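Local structure of glycoside hydrolase, GH17 family (Formosa sp. Hel1_33_131, 6FCG) at residues I52-Y57 with L93-N98; N127-Q132 with A176-Q181; I253-F258 with I272-A277; V382-V387 with I402-N407. The protein probably hydrolyses internal beta-1,3-glucosidic bonds of the algal storage glucan laminarin, as an endo-acting family 17 glycoside hydrolase. All blocks are in the same frame, centred on the assembly; numbering follows the deposited sequence.

Contact 1. Residues I52-Y57 with L93-N98; sequences ISYGGY and LAHTSN
CG of His95 stands anti to the backbone N (chi1 177°), which sends the imidazole out of helix 95-109 toward the chain leaving strand 50-53; CG of Tyr57, anti to its carbonyl carbon, swings the phenol over one face of that imidazole. The two rings make an offset stack, centroids 4.5 Å apart and planes tilted by 22°. Tyr57 CE2 lies above the centre of the imidazole, 3.7 Å from His95 CG, and Tyr57 OH reaches His95 CB at 3.2 Å. Tyr57 OH also meets Leu93 CD1 at 3.6 Å, the leucine crossing the tyrosine at about a right angle. At the edge of the imidazole, Gly56 N donates to His95 NE2 over 3.2 Å, with an N-H...N angle of 152°. Because NE2 accepts, a neutral His95 would probably carry its hydrogen on ND1. All this happens just past the carboxyl end of the first strand of the TIM barrel, where the helix following the second strand, 83-87, comes alongside. An alanine in place of His95 would remove the imidazole, and would probably leave Gly56 N without this acceptor and Tyr57 without this offset stack. The hydroxyl of Tyr57 is hydrogen-bonded to Gln65, and Trp357 meets its ring edge-to-face. Tyr54, whose CE2 is 4.2 Å from His95 NE2, is held at its hydroxyl by Asp74 of helix 68-80.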
loop_
_atom_site.group_PDB
_atom_site.type_symbol
_atom_site.label_atom_id
_atom_site.label_comp_id
_atom_site.label_asym_id
_atom_site.label_seq_id
_atom_site.Cartn_x
_atom_site.Cartn_y
_atom_site.Cartn_z
ATOM N N ILE A 52 -13.689 -9.894 39.210
ATOM C CA ILE A 52 -13.255 -10.313 37.887
ATOM C C ILE A 52 -14.469 -10.557 36.993
ATOM O O ILE A 52 -15.505 -11.004 37.475
ATOM C CB ILE A 52 -12.377 -11.590 37.982
ATOM C CG1 ILE A 52 -11.535 -11.813 36.733
ATOM C CG2 ILE A 52 -13.191 -12.849 38.230
ATOM C CD1 ILE A 52 -10.083 -12.115 37.040
ATOM N N SER A 53 -14.325 -10.331 35.691
ATOM C CA SER A 53 -15.286 -10.848 34.711
ATOM C C SER A 53 -14.961 -12.324 34.395
ATOM O O SER A 53 -13.767 -12.679 34.211
ATOM C CB SER A 53 -15.285 -9.994 33.445
ATOM O OG SER A 53 -15.851 -8.725 33.707
ATOM N N TYR A 54 -15.984 -13.183 34.334
ATOM C CA TYR A 54 -15.755 -14.630 34.177
ATOM C C TYR A 54 -16.651 -15.338 33.167
ATOM O O TYR A 54 -17.867 -15.143 33.111
ATOM C CB TYR A 54 -15.848 -15.356 35.528
ATOM C CG TYR A 54 -15.770 -16.868 35.404
ATOM C CD1 TYR A 54 -14.562 -17.504 35.258
ATOM C CD2 TYR A 54 -16.921 -17.651 35.356
ATOM C CE1 TYR A 54 -14.481 -18.884 35.104
ATOM C CE2 TYR A 54 -16.858 -19.025 35.202
ATOM C CZ TYR A 54 -15.636 -19.632 35.070
ATOM O OH TYR A 54 -15.593 -20.997 34.942
ATOM N N GLY A 55 -15.998 -16.172 32.367
ATOM C CA GLY A 55 -16.642 -17.182 31.572
ATOM C C GLY A 55 -15.766 -18.414 31.613
ATOM O O GLY A 55 -14.525 -18.320 31.615
ATOM N N GLY A 56 -16.398 -19.580 31.546
ATOM C CA GLY A 56 -15.758 -20.882 31.744
ATOM C C GLY A 56 -15.777 -21.775 30.517
ATOM O O GLY A 56 -15.380 -22.929 30.581
ATOM N N TYR A 57 -16.251 -21.235 29.409
ATOM C CA TYR A 57 -16.292 -21.935 28.139
ATOM C C TYR A 57 -14.878 -22.221 27.695
ATOM O O TYR A 57 -13.998 -21.360 27.827
ATOM C CB TYR A 57 -16.973 -21.076 27.082
ATOM C CG TYR A 57 -18.446 -20.816 27.304
ATOM C CD1 TYR A 57 -19.408 -21.755 26.940
ATOM C CD2 TYR A 57 -18.887 -19.623 27.863
ATOM C CE1 TYR A 57 -20.770 -21.499 27.120
ATOM C CE2 TYR A 57 -20.234 -19.372 28.056
ATOM C CZ TYR A 57 -21.167 -20.309 27.690
ATOM O OH TYR A 57 -22.493 -20.041 27.831
ATOM N N LEU A 93 -28.511 -18.986 28.444
ATOM C CA LEU A 93 -27.833 -20.237 28.385
ATOM C C LEU A 93 -27.638 -20.680 29.815
ATOM O O LEU A 93 -27.721 -19.883 30.741
ATOM C CB LEU A 93 -26.500 -20.074 27.634
ATOM C CG LEU A 93 -26.598 -19.542 26.176
ATOM C CD1 LEU A 93 -25.219 -19.410 25.529
ATOM C CD2 LEU A 93 -27.506 -20.394 25.280
ATOM N N ALA A 94 -27.328 -21.958 29.981
ATOM C CA ALA A 94 -27.227 -22.621 31.301
ATOM C C ALA A 94 -26.024 -22.171 32.148
ATOM O O ALA A 94 -26.024 -22.356 33.363
ATOM C CB ALA A 94 -27.150 -24.126 31.094
ATOM N N HIS A 95 -25.004 -21.639 31.466
ATOM C CA HIS A 95 -23.725 -21.270 32.054
ATOM C C HIS A 95 -23.789 -20.576 33.437
ATOM O O HIS A 95 -23.143 -21.003 34.369
ATOM C CB HIS A 95 -22.995 -20.427 31.005
ATOM C CG HIS A 95 -21.679 -19.874 31.439
ATOM N ND1 HIS A 95 -21.480 -18.531 31.694
ATOM C CD2 HIS A 95 -20.476 -20.466 31.595
ATOM C CE1 HIS A 95 -20.221 -18.325 32.032
ATOM N NE2 HIS A 95 -19.596 -19.484 31.990
ATOM N N THR A 96 -24.577 -19.516 33.577
ATOM C CA THR A 96 -24.614 -18.751 34.814
ATOM C C THR A 96 -25.218 -19.565 35.938
ATOM O O THR A 96 -24.747 -19.540 37.060
ATOM C CB THR A 96 -25.417 -17.468 34.604
ATOM O OG1 THR A 96 -24.683 -16.633 33.697
ATOM C CG2 THR A 96 -25.708 -16.735 35.923
ATOM N N SER A 97 -26.320 -20.227 35.625
ATOM C CA SER A 97 -26.995 -21.139 36.523
ATOM C C SER A 97 -26.043 -22.239 36.991
ATOM O O SER A 97 -26.022 -22.607 38.166
ATOM C CB SER A 97 -28.227 -21.712 35.799
ATOM O OG SER A 97 -28.781 -22.804 36.476
ATOM N N ASN A 98 -25.258 -22.776 36.081
ATOM C CA ASN A 98 -24.297 -23.806 36.458
ATOM C C ASN A 98 -23.158 -23.278 37.337
ATOM O O ASN A 98 -22.649 -24.032 38.171
ATOM C CB ASN A 98 -23.758 -24.535 35.234
ATOM C CG ASN A 98 -24.832 -25.350 34.544
ATOM O OD1 ASN A 98 -25.743 -25.869 35.184
ATOM N ND2 ASN A 98 -24.713 -25.496 33.260
#

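Contact 2. Residues N127-Q132 with A176-Q181; sequences NAWTDQ and ASYFVQ
Two loops that follow barrel strands meet here, one carrying a type II beta turn from Asn127 to Thr130. The turn is closed twice at Asn127 O, which accepts from Thr130 N and, on a lone pair in the carbonyl plane, from Thr130 OG1 at 2.7 Å. That hydroxyl accepts from Gln132 N (3.0 Å), an ST turn. Ala128 points its CB toward the other loop, 3.9 Å from Tyr178 CB. The end of the indole reaches across: Trp129 CH2 touches Ser177 CB at 3.5 Å, and CZ2 meets Tyr178 CD1 at 3.7 Å. Trp129 and Tyr178 run side by side with planes 26° apart, but so slid that the rings barely overlap. Between 127-132 and 176-181 no direct hydrogen bond forms; a water accepts from Trp129 N (2.9 Å) and donates to Ser177 O (2.6 Å). Trp129 NE1 is hydrogen-bonded to Asp124, and His430 of a second subunit stacks on the indole, placing this tip at a subunit interface. Tyr178 OH is hydrogen-bonded to Asn168 O, at the end of strand 161-168; its loop runs on to helix 182-197, while the turn lies between the short strand 125-126 and helix 143-156.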
loop_
_atom_site.group_PDB
_atom_site.type_symbol
_atom_site.label_atom_id
_atom_site.label_comp_id
_atom_site.label_asym_id
_atom_site.label_seq_id
_atom_site.Cartn_x
_atom_site.Cartn_y
_atom_site.Cartn_z
ATOM N N ASN A 127 -35.754 -7.634 17.290
ATOM C CA ASN A 127 -35.141 -8.409 16.200
ATOM C C ASN A 127 -33.643 -8.610 16.259
ATOM O O ASN A 127 -33.065 -9.218 15.373
ATOM C CB ASN A 127 -35.542 -7.891 14.793
ATOM C CG ASN A 127 -37.036 -7.992 14.498
ATOM O OD1 ASN A 127 -37.553 -7.248 13.663
ATOM N ND2 ASN A 127 -37.715 -8.950 15.101
ATOM N N ALA A 128 -33.007 -8.213 17.338
ATOM C CA ALA A 128 -31.616 -8.596 17.554
ATOM C C ALA A 128 -31.387 -10.104 17.361
ATOM O O ALA A 128 -32.197 -10.926 17.748
ATOM C CB ALA A 128 -31.187 -8.203 18.948
ATOM N N TRP A 129 -30.273 -10.425 16.720
ATOM C CA TRP A 129 -29.850 -11.801 16.455
ATOM C C TRP A 129 -30.813 -12.585 15.546
ATOM O O TRP A 129 -30.757 -13.805 15.554
ATOM C CB TRP A 129 -29.580 -12.574 17.755
ATOM C CG TRP A 129 -28.936 -11.739 18.818
ATOM C CD1 TRP A 129 -29.489 -11.371 20.016
ATOM C CD2 TRP A 129 -27.669 -11.088 18.744
ATOM N NE1 TRP A 129 -28.625 -10.555 20.698
ATOM C CE2 TRP A 129 -27.492 -10.375 19.941
ATOM C CE3 TRP A 129 -26.653 -11.046 17.779
ATOM C CZ2 TRP A 129 -26.336 -9.626 20.201
ATOM C CZ3 TRP A 129 -25.489 -10.295 18.044
ATOM C CH2 TRP A 129 -25.353 -9.597 19.244
ATOM N N THR A 130 -31.640 -11.898 14.747
ATOM C CA THR A 130 -32.483 -12.539 13.738
ATOM C C THR A 130 -32.109 -11.995 12.379
ATOM O O THR A 130 -31.204 -11.204 12.261
ATOM C CB THR A 130 -33.961 -12.242 13.964
ATOM O OG1 THR A 130 -34.214 -10.876 13.602
ATOM C CG2 THR A 130 -34.355 -12.459 15.420
ATOM N N ASP A 131 -32.825 -12.418 11.350
ATOM C CA ASP A 131 -32.658 -11.859 9.985
ATOM C C ASP A 131 -33.751 -10.808 9.632
ATOM O O ASP A 131 -33.927 -10.470 8.478
ATOM C CB ASP A 131 -32.575 -13.001 8.942
ATOM C CG ASP A 131 -33.865 -13.850 8.858
ATOM O OD1 ASP A 131 -34.906 -13.522 9.497
ATOM O OD2 ASP A 131 -33.836 -14.872 8.133
ATOM N N GLN A 132 -34.470 -10.329 10.641
ATOM C CA GLN A 132 -35.472 -9.304 10.488
ATOM C C GLN A 132 -34.888 -7.896 10.764
ATOM O O GLN A 132 -33.897 -7.771 11.456
ATOM C CB GLN A 132 -36.663 -9.578 11.457
ATOM C CG GLN A 132 -37.618 -10.722 11.092
ATOM C CD GLN A 132 -37.987 -10.769 9.619
ATOM O OE1 GLN A 132 -38.752 -9.920 9.139
ATOM N NE2 GLN A 132 -37.427 -11.740 8.886
ATOM N N ALA A 176 -24.196 -2.119 17.395
ATOM C CA ALA A 176 -25.155 -2.135 16.291
ATOM C C ALA A 176 -26.072 -3.327 16.272
ATOM O O ALA A 176 -27.184 -3.257 15.786
ATOM C CB ALA A 176 -24.424 -2.043 14.959
ATOM N N SER A 177 -25.602 -4.438 16.786
ATOM C CA SER A 177 -26.394 -5.661 16.757
ATOM C C SER A 177 -27.592 -5.682 17.670
ATOM O O SER A 177 -28.488 -6.489 17.421
ATOM C CB SER A 177 -25.526 -6.885 17.074
ATOM O OG SER A 177 -24.878 -7.301 15.899
ATOM N N TYR A 178 -27.610 -4.878 18.729
ATOM C CA TYR A 178 -28.652 -5.058 19.759
ATOM C C TYR A 178 -29.031 -3.882 20.651
ATOM O O TYR A 178 -29.901 -4.043 21.510
ATOM C CB TYR A 178 -28.246 -6.222 20.685
ATOM C CG TYR A 178 -27.014 -5.937 21.553
ATOM C CD1 TYR A 178 -25.706 -6.039 21.038
ATOM C CD2 TYR A 178 -27.158 -5.579 22.889
ATOM C CE1 TYR A 178 -24.599 -5.776 21.842
ATOM C CE2 TYR A 178 -26.051 -5.323 23.686
ATOM C CZ TYR A 178 -24.784 -5.421 23.171
ATOM O OH TYR A 178 -23.729 -5.164 23.995
ATOM N N PHE A 179 -28.434 -2.711 20.458
ATOM C CA PHE A 179 -28.576 -1.673 21.463
ATOM C C PHE A 179 -30.006 -1.180 21.607
ATOM O O PHE A 179 -30.797 -1.234 20.676
ATOM C CB PHE A 179 -27.585 -0.523 21.258
ATOM C CG PHE A 179 -27.989 0.494 20.217
ATOM C CD1 PHE A 179 -28.761 1.600 20.574
ATOM C CD2 PHE A 179 -27.485 0.431 18.921
ATOM C CE1 PHE A 179 -29.104 2.563 19.627
ATOM C CE2 PHE A 179 -27.810 1.401 17.982
ATOM C CZ PHE A 179 -28.628 2.462 18.329
ATOM N N VAL A 180 -30.302 -0.685 22.791
ATOM C CA VAL A 180 -31.607 -0.160 23.133
ATOM C C VAL A 180 -31.461 1.277 23.678
ATOM O O VAL A 180 -30.347 1.761 23.989
ATOM C CB VAL A 180 -32.331 -1.097 24.160
ATOM C CG1 VAL A 180 -32.583 -2.426 23.511
ATOM C CG2 VAL A 180 -31.551 -1.235 25.484
ATOM N N GLN A 181 -32.607 1.937 23.811
ATOM C CA GLN A 181 -32.656 3.250 24.419
ATOM C C GLN A 181 -32.625 3.113 25.951
ATOM O O GLN A 181 -33.001 2.077 26.490
ATOM C CB GLN A 181 -33.919 3.996 23.968
ATOM C CG GLN A 181 -34.015 4.163 22.470
ATOM C CD GLN A 181 -32.855 4.955 21.946
ATOM O OE1 GLN A 181 -32.031 4.371 21.325
ATOM N NE2 GLN A 181 -32.727 6.273 22.273
HETATM O O HOH W 1 -28.580 -8.345 15.573
#

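Contact 3. Residues I253-F258 with I272-A277; sequences IFWGVF and IAMNRA
Hydrogen bonds come from a single side chain, Arg276, which reaches from helix 266-294 to the carbonyls of segment 253-258. A bend at chi3 (-69°) turns its guanidinium so that Arg276 NH2 donates to Gly256 O at 2.8 Å, the nitrogen standing above the carbonyl plane. Arg276 NE makes a weak bond to Phe254 O (3.2 Å). Aromatic contact follows on the same group: Phe258 presents its edge to one guanidinium face, CD2 being 3.5 Å from Arg276 NH2, with the two planes 86° apart. Trp255 takes part in a Met-aromatic contact, Met274 SD lying in the indole plane at its edge, 3.7 Å from Trp255 CZ3. Apolar packing pairs Phe254 CE1 with Ala277 CB (4.1 Å) and Trp255 CZ3 with Ala273 CB (4.3 Å). Segment 253-258 runs into strand 257-258, which pairs in parallel with strand 422-423 near the carboxyl terminus. An alanine in place of Arg276 would remove the guanidinium, and would probably cost Gly256 O this donor and loosen the pre-strand loop's approach to the helix. Since Arg276 NH2 also makes a salt bridge to Glu261, whose carboxylate accepts from Phe258 N as well, one cation probably balances that acid while binding backbone carbonyls.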
loop_
_atom_site.group_PDB
_atom_site.type_symbol
_atom_site.label_atom_id
_atom_site.label_comp_id
_atom_site.label_asym_id
_atom_site.label_seq_id
_atom_site.Cartn_x
_atom_site.Cartn_y
_atom_site.Cartn_z
ATOM N N ILE A 253 -4.531 9.224 20.408
ATOM C CA ILE A 253 -3.768 10.447 20.731
ATOM C C ILE A 253 -2.922 10.304 22.014
ATOM O O ILE A 253 -1.876 10.931 22.134
ATOM C CB ILE A 253 -4.647 11.722 20.739
ATOM C CG1 ILE A 253 -5.170 12.143 19.331
ATOM C CG2 ILE A 253 -3.886 12.929 21.283
ATOM C CD1 ILE A 253 -5.683 11.076 18.357
ATOM N N PHE A 254 -3.331 9.416 22.914
ATOM C CA PHE A 254 -2.631 9.121 24.189
ATOM C C PHE A 254 -1.539 8.048 24.082
ATOM O O PHE A 254 -0.771 7.835 25.015
ATOM C CB PHE A 254 -3.677 8.656 25.242
ATOM C CG PHE A 254 -4.133 7.234 25.050
ATOM C CD1 PHE A 254 -3.439 6.183 25.652
ATOM C CD2 PHE A 254 -5.213 6.930 24.228
ATOM C CE1 PHE A 254 -3.830 4.871 25.457
ATOM C CE2 PHE A 254 -5.601 5.610 24.026
ATOM C CZ PHE A 254 -4.911 4.584 24.645
ATOM N N TRP A 255 -1.504 7.337 22.961
ATOM C CA TRP A 255 -0.719 6.101 22.841
ATOM C C TRP A 255 0.506 6.309 21.957
ATOM O O TRP A 255 0.381 6.654 20.781
ATOM C CB TRP A 255 -1.602 5.007 22.239
ATOM C CG TRP A 255 -0.921 3.703 22.029
ATOM C CD1 TRP A 255 -0.648 3.124 20.836
ATOM C CD2 TRP A 255 -0.428 2.834 23.024
ATOM N NE1 TRP A 255 -0.010 1.958 21.029
ATOM C CE2 TRP A 255 0.141 1.753 22.372
ATOM C CE3 TRP A 255 -0.398 2.872 24.411
ATOM C CZ2 TRP A 255 0.734 0.688 23.058
ATOM C CZ3 TRP A 255 0.187 1.826 25.092
ATOM C CH2 TRP A 255 0.750 0.755 24.419
ATOM N N GLY A 256 1.676 6.104 22.538
ATOM C CA GLY A 256 2.909 6.134 21.800
ATOM C C GLY A 256 4.125 6.387 22.659
ATOM O O GLY A 256 4.060 6.378 23.889
ATOM N N VAL A 257 5.254 6.540 21.974
ATOM C CA VAL A 257 6.490 7.057 22.560
ATOM C C VAL A 257 6.637 8.437 21.940
ATOM O O VAL A 257 6.715 8.558 20.707
ATOM C CB VAL A 257 7.685 6.152 22.216
ATOM C CG1 VAL A 257 8.960 6.682 22.838
ATOM C CG2 VAL A 257 7.426 4.745 22.717
ATOM N N PHE A 258 6.636 9.468 22.791
ATOM C CA PHE A 258 6.542 10.880 22.348
ATOM C C PHE A 258 7.825 11.641 22.657
ATOM O O PHE A 258 8.400 11.514 23.750
ATOM C CB PHE A 258 5.360 11.597 23.028
ATOM C CG PHE A 258 3.983 11.052 22.655
ATOM C CD1 PHE A 258 3.274 11.584 21.577
ATOM C CD2 PHE A 258 3.394 10.043 23.401
ATOM C CE1 PHE A 258 2.013 11.103 21.244
ATOM C CE2 PHE A 258 2.151 9.558 23.073
ATOM C CZ PHE A 258 1.449 10.093 21.994
ATOM N N ILE A 272 6.020 4.417 30.798
ATOM C CA ILE A 272 5.431 5.749 30.575
ATOM C C ILE A 272 4.212 5.643 29.689
ATOM O O ILE A 272 3.201 6.295 29.939
ATOM C CB ILE A 272 6.466 6.725 29.931
ATOM C CG1 ILE A 272 7.457 7.176 30.984
ATOM C CG2 ILE A 272 5.821 7.966 29.315
ATOM C CD1 ILE A 272 8.766 7.655 30.401
ATOM N N ALA A 273 4.320 4.845 28.631
ATOM C CA ALA A 273 3.224 4.702 27.686
ATOM C C ALA A 273 2.025 4.009 28.345
ATOM O O ALA A 273 0.885 4.456 28.177
ATOM C CB ALA A 273 3.673 3.925 26.465
ATOM N N MET A 274 2.308 2.936 29.089
ATOM C CA MET A 274 1.287 2.221 29.811
ATOM C C MET A 274 0.659 3.051 30.933
ATOM O O MET A 274 -0.544 2.918 31.189
ATOM C CB MET A 274 1.807 0.889 30.355
ATOM C CG MET A 274 2.053 -0.170 29.285
ATOM S SD MET A 274 0.718 -0.354 28.087
ATOM C CE MET A 274 -0.547 -1.035 29.152
ATOM N N ASN A 275 1.433 3.910 31.581
ATOM C CA ASN A 275 0.846 4.844 32.520
ATOM C C ASN A 275 -0.169 5.784 31.873
ATOM O O ASN A 275 -1.202 6.089 32.456
ATOM C CB ASN A 275 1.905 5.650 33.260
ATOM C CG ASN A 275 1.297 6.437 34.408
ATOM O OD1 ASN A 275 1.096 5.899 35.499
ATOM N ND2 ASN A 275 0.988 7.710 34.171
ATOM N N ARG A 276 0.110 6.240 30.660
ATOM C CA ARG A 276 -0.864 7.059 29.944
ATOM C C ARG A 276 -2.185 6.296 29.695
ATOM O O ARG A 276 -3.260 6.908 29.709
ATOM C CB ARG A 276 -0.285 7.615 28.626
ATOM C CG ARG A 276 0.466 8.940 28.758
ATOM C CD ARG A 276 0.831 9.508 27.380
ATOM N NE ARG A 276 1.855 8.690 26.717
ATOM C CZ ARG A 276 3.178 8.861 26.815
ATOM N NH1 ARG A 276 3.699 9.847 27.534
ATOM N NH2 ARG A 276 4.007 8.029 26.187
ATOM N N ALA A 277 -2.086 4.997 29.430
ATOM C CA ALA A 277 -3.238 4.148 29.213
ATOM C C ALA A 277 -4.088 4.038 30.465
ATOM O O ALA A 277 -5.328 4.062 30.402
ATOM C CB ALA A 277 -2.791 2.763 28.756
#

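Contact 4. Residues V382-V387 with I402-N407; sequences VLWDLV and ITKTYN
The indole of Trp384 is gripped over one face and at its N-H edge by two consecutive residues. Lys404 comes over the face, its chain crossing the tryptophan at about a right angle: CG stands over the five-membered ring in a CH-pi contact, 3.9 Å from the centroid and 3.5 Å from Trp384 CD1. At the edge, Trp384 NE1 donates to Thr405 OG1 over 3.1 Å, with an N-H...O angle of 155° and the hydroxyl oxygen in the ring plane. Tyr406 CB lies near the six-membered ring, 3.9 Å from Trp384 CZ2. One helical turn on from Trp384, Val387 CG1 lies against Lys404 CD (3.8 Å) and against Ile402 O (3.7 Å), while Val387 CG2 meets Ile402 CG2 more loosely, at 4.3 Å. Thr405 OG1 sits between its own backbone N and carbonyl carbon (chi1 53°), a rotamer that turns the hydroxyl to the indole.

Farther out, Tyr381 meets the Trp384 ring edge-to-face. Bends at chi2 and chi3 carry the lysine past the tryptophan, and Lys404 NZ ends in a salt bridge with Asp388, the last residue of helix 384-388. Thr405 OG1 is also hydrogen-bonded to Glu326 of helix 326-342, and backbone hydrogen bonds between Ala379 and both Thr403 and Thr405 hold the extended chain in place. The short helix and the chain toward helix 410-416 are thus joined by mixed chemistry: the lysine's methylenes serve as apolar surface for Trp384 and Val387 while its charge is paired at the tip, and the threonine hydroxyl, accepting from the indole, probably offers its own hydrogen to the glutamate.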
loop_
_atom_site.group_PDB
_atom_site.type_symbol
_atom_site.label_atom_id
_atom_site.label_comp_id
_atom_site.label_asym_id
_atom_site.label_seq_id
_atom_site.Cartn_x
_atom_site.Cartn_y
_atom_site.Cartn_z
ATOM N N VAL A 382 1.474 -11.871 33.892
ATOM C CA VAL A 382 0.810 -11.198 35.011
ATOM C C VAL A 382 0.736 -12.013 36.312
ATOM O O VAL A 382 0.831 -11.420 37.388
ATOM C CB VAL A 382 -0.593 -10.687 34.587
ATOM C CG1 VAL A 382 -1.538 -11.822 34.220
ATOM C CG2 VAL A 382 -1.213 -9.784 35.640
ATOM N N LEU A 383 0.561 -13.338 36.207
ATOM C CA LEU A 383 0.439 -14.238 37.378
ATOM C C LEU A 383 1.626 -15.171 37.661
ATOM O O LEU A 383 1.521 -16.035 38.528
ATOM C CB LEU A 383 -0.818 -15.126 37.238
ATOM C CG LEU A 383 -2.185 -14.462 37.119
ATOM C CD1 LEU A 383 -3.290 -15.507 37.141
ATOM C CD2 LEU A 383 -2.387 -13.437 38.226
ATOM N N TRP A 384 2.726 -15.048 36.924
ATOM C CA TRP A 384 3.909 -15.917 37.149
ATOM C C TRP A 384 4.359 -15.883 38.583
ATOM O O TRP A 384 4.721 -16.895 39.141
ATOM C CB TRP A 384 5.093 -15.451 36.308
ATOM C CG TRP A 384 5.033 -15.748 34.845
ATOM C CD1 TRP A 384 3.987 -16.287 34.138
ATOM C CD2 TRP A 384 6.066 -15.501 33.916
ATOM N NE1 TRP A 384 4.328 -16.387 32.823
ATOM C CE2 TRP A 384 5.602 -15.902 32.663
ATOM C CE3 TRP A 384 7.353 -14.964 34.023
ATOM C CZ2 TRP A 384 6.379 -15.777 31.508
ATOM C CZ3 TRP A 384 8.128 -14.860 32.894
ATOM C CH2 TRP A 384 7.638 -15.262 31.644
ATOM N N ASP A 385 4.321 -14.709 39.179
ATOM C CA ASP A 385 4.771 -14.540 40.539
ATOM C C ASP A 385 3.955 -15.428 41.488
ATOM O O ASP A 385 4.515 -16.097 42.349
ATOM C CB ASP A 385 4.671 -13.061 40.915
ATOM C CG ASP A 385 5.583 -12.679 42.052
ATOM O OD1 ASP A 385 5.845 -13.520 42.947
ATOM O OD2 ASP A 385 6.007 -11.501 42.065
ATOM N N LEU A 386 2.639 -15.448 41.309
ATOM C CA LEU A 386 1.770 -16.315 42.101
ATOM C C LEU A 386 1.994 -17.797 41.888
ATOM O O LEU A 386 1.847 -18.568 42.832
ATOM C CB LEU A 386 0.300 -16.033 41.824
ATOM C CG LEU A 386 -0.224 -14.639 42.184
ATOM C CD1 LEU A 386 -1.747 -14.558 42.017
ATOM C CD2 LEU A 386 0.155 -14.211 43.599
ATOM N N VAL A 387 2.320 -18.215 40.674
ATOM C CA VAL A 387 2.660 -19.622 40.456
ATOM C C VAL A 387 3.874 -20.008 41.315
ATOM O O VAL A 387 3.869 -21.052 41.966
ATOM C CB VAL A 387 2.929 -19.954 38.968
ATOM C CG1 VAL A 387 3.428 -21.390 38.780
ATOM C CG2 VAL A 387 1.659 -19.744 38.165
ATOM N N ILE A 402 -1.274 -25.773 36.776
ATOM C CA ILE A 402 -1.130 -24.372 36.459
ATOM C C ILE A 402 0.346 -24.041 36.305
ATOM O O ILE A 402 1.068 -23.822 37.268
ATOM C CB ILE A 402 -1.815 -23.457 37.482
ATOM C CG1 ILE A 402 -3.267 -23.889 37.715
ATOM C CG2 ILE A 402 -1.786 -22.015 37.010
ATOM C CD1 ILE A 402 -4.102 -24.102 36.469
ATOM N N THR A 403 0.741 -23.950 35.043
ATOM C CA THR A 403 2.108 -23.738 34.593
ATOM C C THR A 403 2.276 -22.299 34.117
ATOM O O THR A 403 1.308 -21.646 33.737
ATOM C CB THR A 403 2.369 -24.761 33.485
ATOM O OG1 THR A 403 2.794 -25.937 34.136
ATOM C CG2 THR A 403 3.423 -24.365 32.477
ATOM N N LYS A 404 3.499 -21.791 34.180
ATOM C CA LYS A 404 3.830 -20.493 33.595
ATOM C C LYS A 404 3.907 -20.562 32.077
ATOM O O LYS A 404 4.436 -21.520 31.530
ATOM C CB LYS A 404 5.145 -20.001 34.169
ATOM C CG LYS A 404 5.008 -19.355 35.545
ATOM C CD LYS A 404 6.048 -19.788 36.573
ATOM C CE LYS A 404 7.478 -19.661 36.088
ATOM N NZ LYS A 404 8.472 -19.747 37.188
ATOM N N THR A 405 3.363 -19.547 31.392
ATOM C CA THR A 405 3.577 -19.359 29.929
ATOM C C THR A 405 5.047 -19.084 29.700
ATOM O O THR A 405 5.717 -18.644 30.633
ATOM C CB THR A 405 2.780 -18.159 29.329
ATOM O OG1 THR A 405 3.057 -16.972 30.072
ATOM C CG2 THR A 405 1.258 -18.421 29.332
ATOM N N TYR A 406 5.553 -19.369 28.490
ATOM C CA TYR A 406 6.993 -19.186 28.146
ATOM C C TYR A 406 7.991 -19.950 29.042
ATOM O O TYR A 406 9.184 -19.624 29.066
ATOM C CB TYR A 406 7.384 -17.691 28.205
ATOM C CG TYR A 406 6.687 -16.820 27.217
ATOM C CD1 TYR A 406 7.267 -16.555 25.978
ATOM C CD2 TYR A 406 5.456 -16.236 27.518
ATOM C CE1 TYR A 406 6.650 -15.742 25.070
ATOM C CE2 TYR A 406 4.819 -15.410 26.607
ATOM C CZ TYR A 406 5.432 -15.162 25.384
ATOM O OH TYR A 406 4.806 -14.355 24.485
ATOM N N ASN A 407 7.524 -20.931 29.806
ATOM C CA ASN A 407 8.352 -21.579 30.821
ATOM C C ASN A 407 8.921 -20.659 31.850
ATOM O O ASN A 407 9.977 -20.937 32.419
ATOM C CB ASN A 407 9.455 -22.410 30.175
ATOM C CG ASN A 407 8.939 -23.749 29.890
ATOM O OD1 ASN A 407 8.640 -24.432 30.849
ATOM N ND2 ASN A 407 8.597 -24.060 28.636
#

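In the fold
The four contacts follow one another along the chain without interleaving. Contacts 1 and 2 belong to the first half of the TIM barrel, in segments at or after its parallel strands, with centres about 23 Å apart. Contact 3 uses helix 266-294, which lies between strands 238-241 and 301-305, and is on the opposite side of the chain's centre from contact 1, centres about 34 Å apart. Contact 4 brings in the chain's closing part and lies across the centre from contact 2, centres about 41 Å apart. Contacts 3 and 4 have nearest atoms about 11 Å apart, yet both border helix 326-342. Contact 1 joins the end of strand 50-53 to helix 95-109, contact 2 two loops, and contacts 3 and 4 later parts of the chain.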